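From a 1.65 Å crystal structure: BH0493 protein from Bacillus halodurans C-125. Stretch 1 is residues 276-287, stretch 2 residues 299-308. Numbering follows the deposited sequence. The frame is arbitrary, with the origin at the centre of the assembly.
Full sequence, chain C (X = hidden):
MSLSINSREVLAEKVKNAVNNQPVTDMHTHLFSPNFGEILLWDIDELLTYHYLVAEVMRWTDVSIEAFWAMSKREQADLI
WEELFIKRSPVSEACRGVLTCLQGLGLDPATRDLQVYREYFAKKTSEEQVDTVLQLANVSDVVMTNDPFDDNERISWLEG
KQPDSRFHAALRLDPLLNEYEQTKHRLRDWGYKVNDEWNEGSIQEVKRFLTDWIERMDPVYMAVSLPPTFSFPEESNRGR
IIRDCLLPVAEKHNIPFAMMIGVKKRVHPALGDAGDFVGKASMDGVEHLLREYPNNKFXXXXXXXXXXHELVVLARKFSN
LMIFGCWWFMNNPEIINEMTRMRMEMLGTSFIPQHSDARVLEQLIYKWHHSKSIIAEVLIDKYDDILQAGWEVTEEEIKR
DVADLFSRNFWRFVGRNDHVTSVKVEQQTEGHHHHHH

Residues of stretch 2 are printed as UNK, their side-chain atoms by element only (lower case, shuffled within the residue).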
# COMPACT_ATOMS: atom_id res chain seq x y z
N ASP C 276 -3.71 -11.77 18.74
CA ASP C 276 -2.62 -12.00 17.77
C ASP C 276 -2.45 -10.78 16.87
O ASP C 276 -3.44 -10.11 16.55
CB ASP C 276 -2.95 -13.21 16.91
CG ASP C 276 -2.94 -14.53 17.70
OD1 ASP C 276 -2.40 -14.61 18.83
OD2 ASP C 276 -3.41 -15.53 17.12
N PHE C 277 -1.20 -10.50 16.48
CA PHE C 277 -0.86 -9.31 15.73
C PHE C 277 -0.24 -9.76 14.39
O PHE C 277 -0.33 -10.97 14.00
CB PHE C 277 0.06 -8.44 16.64
CG PHE C 277 0.45 -7.06 16.08
CD1 PHE C 277 -0.44 -6.22 15.40
CD2 PHE C 277 1.76 -6.59 16.28
CE1 PHE C 277 -0.03 -4.92 14.96
CE2 PHE C 277 2.15 -5.28 15.86
CZ PHE C 277 1.26 -4.49 15.13
N VAL C 278 0.29 -8.79 13.67
CA VAL C 278 0.82 -9.01 12.32
C VAL C 278 2.21 -8.38 12.14
O VAL C 278 2.54 -7.35 12.78
CB VAL C 278 -0.19 -8.36 11.32
CG1 VAL C 278 -0.32 -6.83 11.52
CG2 VAL C 278 0.21 -8.70 9.82
N GLY C 279 3.03 -8.95 11.25
CA GLY C 279 4.30 -8.30 10.86
C GLY C 279 4.57 -8.66 9.41
O GLY C 279 4.15 -9.74 8.96
N LYS C 280 5.28 -7.77 8.72
CA LYS C 280 5.78 -8.05 7.38
C LYS C 280 6.86 -9.14 7.47
O LYS C 280 7.70 -9.09 8.34
CB LYS C 280 6.32 -6.78 6.70
CG LYS C 280 6.65 -7.00 5.18
CD LYS C 280 7.31 -5.76 4.69
CE LYS C 280 7.63 -5.88 3.18
NZ LYS C 280 8.32 -4.67 2.69
N ALA C 281 6.81 -10.10 6.54
CA ALA C 281 7.81 -11.20 6.52
C ALA C 281 8.80 -10.95 5.38
O ALA C 281 8.49 -10.26 4.36
CB ALA C 281 7.09 -12.64 6.29
N SER C 282 9.99 -11.56 5.49
CA SER C 282 10.89 -11.67 4.33
C SER C 282 10.29 -12.68 3.34
O SER C 282 9.70 -13.66 3.76
CB SER C 282 12.27 -12.23 4.74
OG SER C 282 13.07 -12.37 3.56
N MET C 283 10.50 -12.44 2.04
CA MET C 283 10.08 -13.43 1.04
C MET C 283 11.16 -14.50 0.83
O MET C 283 10.91 -15.47 0.15
CB MET C 283 9.73 -12.79 -0.32
CG MET C 283 8.63 -11.68 -0.21
SD MET C 283 7.06 -12.34 0.43
CE MET C 283 6.68 -13.52 -0.87
N ASP C 284 12.34 -14.32 1.45
CA ASP C 284 13.46 -15.22 1.13
C ASP C 284 13.16 -16.71 1.34
O ASP C 284 13.58 -17.57 0.51
CB ASP C 284 14.69 -14.82 1.98
CG ASP C 284 15.35 -13.51 1.52
OD1 ASP C 284 14.83 -12.85 0.59
OD2 ASP C 284 16.38 -13.14 2.13
N GLY C 285 12.50 -17.04 2.45
CA GLY C 285 12.30 -18.47 2.80
C GLY C 285 11.36 -19.09 1.80
O GLY C 285 11.50 -20.28 1.43
N VAL C 286 10.32 -18.34 1.46
CA VAL C 286 9.30 -18.83 0.50
C VAL C 286 9.94 -19.01 -0.88
O VAL C 286 9.73 -20.04 -1.54
CB VAL C 286 8.07 -17.89 0.36
CG1 VAL C 286 7.05 -18.51 -0.60
CG2 VAL C 286 7.45 -17.59 1.77
N GLU C 287 10.71 -18.00 -1.30
CA GLU C 287 11.49 -18.06 -2.53
C GLU C 287 12.38 -19.31 -2.59
O GLU C 287 12.39 -20.06 -3.58
CB GLU C 287 12.33 -16.78 -2.65
CG GLU C 287 13.10 -16.70 -3.96
CD GLU C 287 14.25 -15.72 -3.89
OE1 GLU C 287 14.07 -14.64 -3.29
OE2 GLU C 287 15.32 -16.00 -4.46
N UNK C 299 0.90 -23.81 -1.09
CA UNK C 299 -0.21 -22.85 -1.06
C UNK C 299 0.22 -21.78 -0.08
O UNK C 299 0.64 -22.12 1.03
c UNK C 299 -2.18 -24.45 -1.59
c UNK C 299 -3.13 -23.62 -2.47
c UNK C 299 -1.47 -23.55 -0.56
c UNK C 299 -3.02 -25.51 -0.77
N UNK C 300 0.13 -20.50 -0.44
CA UNK C 300 0.58 -19.45 0.52
C UNK C 300 -0.42 -18.34 0.58
O UNK C 300 -0.96 -17.93 -0.46
c UNK C 300 1.94 -18.88 0.07
c UNK C 300 2.47 -17.69 1.01
c UNK C 300 3.03 -19.98 0.04
N UNK C 301 -0.69 -17.89 1.79
CA UNK C 301 -1.39 -16.63 2.05
C UNK C 301 -0.56 -15.87 3.10
O UNK C 301 0.09 -16.50 3.95
c UNK C 301 -2.86 -16.87 2.49
o UNK C 301 -3.63 -15.67 2.30
c UNK C 301 -3.02 -17.35 3.96
N UNK C 302 -0.60 -14.53 3.04
CA UNK C 302 0.27 -13.75 3.95
C UNK C 302 -0.55 -12.70 4.66
O UNK C 302 -1.56 -12.24 4.14
c UNK C 302 2.43 -14.15 2.67
c UNK C 302 1.46 -13.10 3.25
c UNK C 302 4.91 -13.35 3.46
s UNK C 302 3.89 -13.56 1.91
N UNK C 303 -0.11 -12.35 5.86
CA UNK C 303 -0.99 -11.52 6.71
C UNK C 303 -0.77 -10.00 6.57
O UNK C 303 -1.69 -9.21 6.88
c UNK C 303 -0.83 -11.93 8.18
c UNK C 303 -3.32 -11.72 8.86
c UNK C 303 -1.50 -12.02 10.63
c UNK C 303 -1.86 -11.41 9.19
N UNK C 304 0.45 -9.62 6.24
CA UNK C 304 0.79 -8.15 6.17
C UNK C 304 0.28 -7.59 4.81
O UNK C 304 0.56 -8.16 3.75
c UNK C 304 2.32 -7.96 6.32
o UNK C 304 2.67 -6.59 6.07
N UNK C 305 -0.30 -6.37 4.86
CA UNK C 305 -0.68 -5.67 3.64
C UNK C 305 0.56 -5.51 2.77
O UNK C 305 0.48 -5.58 1.53
c UNK C 305 -2.68 -0.14 1.74
n UNK C 305 -2.69 -1.45 1.94
c UNK C 305 -2.16 -2.10 3.14
n UNK C 305 -3.27 0.35 0.65
n UNK C 305 -2.17 0.66 2.67
c UNK C 305 -1.77 -3.55 2.74
c UNK C 305 -1.25 -4.27 3.98
N UNK C 306 1.71 -5.30 3.41
CA UNK C 306 2.92 -4.87 2.74
C UNK C 306 3.65 -6.04 2.03
O UNK C 306 4.63 -5.83 1.29
o UNK C 306 1.96 -3.42 5.79
c UNK C 306 2.08 -2.69 4.77
c UNK C 306 3.41 -2.76 4.02
c UNK C 306 3.87 -4.16 3.72
o UNK C 306 1.25 -1.81 4.40
N UNK C 307 3.15 -7.27 2.28
CA UNK C 307 3.66 -8.46 1.53
C UNK C 307 2.87 -8.79 0.24
O UNK C 307 3.28 -9.68 -0.50
n UNK C 307 6.07 -9.68 2.85
c UNK C 307 4.85 -9.83 3.37
c UNK C 307 3.64 -9.72 2.44
o UNK C 307 4.66 -10.09 4.57
N UNK C 308 1.72 -8.17 0.05
CA UNK C 308 0.76 -8.75 -0.95
C UNK C 308 1.28 -8.57 -2.33
O UNK C 308 1.25 -9.51 -3.12
c UNK C 308 -0.65 -8.10 -0.82
o UNK C 308 -1.41 -10.73 0.13
n UNK C 308 -1.06 -10.17 2.27
c UNK C 308 -1.26 -9.86 0.99
c UNK C 308 -1.28 -8.32 0.60
O HOH W 1 3.02 -11.09 6.54

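Position 299 carries four carbons, forked at the second, and reaches nothing on stretch 1. The fork after one methylene gives leucine, Leu299, in a strand that begins earlier in the chain.

At position 300 one carbon bears two more. Its CA-to-CB bond points toward stretch 1, where the side chain meets the CG1 methyl of Val286. It is valine, and Val300 CG2 lies 4.3 Å from Val286 CG1, a loose apolar contact between strand and helix.

Position 301 has a carbon carrying one oxygen and one carbon, out of reach of stretch 1. That is threonine; the hydroxyl of Thr301 is satisfied elsewhere in the structure.

Position 302 is an unbranched chain of two carbons, a sulfur and a last carbon; its CA-to-CB bond points toward stretch 1, the sulfur lies near Met283 SD and the end carbon near Ala281 CB. Only methionine fits. Met302 SD sits 3.7 Å from Met283 SD, and Met302 CE packs 3.6 Å from Ala281 CB, so one flexible side chain serves two neighbours.

Position 303 again has four carbons forked at the second, now against a valine methyl: leucine. Leu303 CG lies 3.5 Å from Val278 CG2.

Position 304 has one carbon and one oxygen, its CB packing on Lys280 CA: a serine. The CA atoms of Lys280 and Ser304 are 5.1 Å apart, and Ser304 CB packs 3.6 Å from Lys280 CA. Ser304 OG accepts from the backbone N of position 306 at 3.1 Å.

Position 305 has three carbons, a nitrogen, and a carbon carrying two nitrogens, with no contact to stretch 1: arginine. Extended, Arg305 leads away from stretch 1 to partners elsewhere in the structure.

Position 306 has three carbons, the third carrying two oxygens, and its CB faces Lys280 CD: glutamate. Glu306 CB lies 3.9 Å from Lys280 CD, but its carboxylate leads away.

Position 307 has two carbons, the second carrying one oxygen and one nitrogen, facing the backbone of Ala281. It is asparagine. Asn307 OD1 accepts from Ala281 N and Asn307 ND2 donates to Ala281 O, both at 2.9 Å and nearly straight.

Position 308 has three carbons, the third carrying oxygen and nitrogen, with no contact to stretch 1: glutamine. Gln308 NE2 donates to Met302 O at 2.8 Å and Ser304 O at 3.0 Å, tying its own turn together.

The contact combines apolar packing with one precise polar clamp. The amide of Asn307 reads both backbone groups of Ala281, a pairing that does not depend on the alanine methyl. A water accepts from Ser304 N at 3.0 Å and lies within hydrogen-bonding distance of Gly279 O and Asn307 OD1, joining the two stretches beside the clamp.

Stretch 2 (299-308) LVTMLSRENQ
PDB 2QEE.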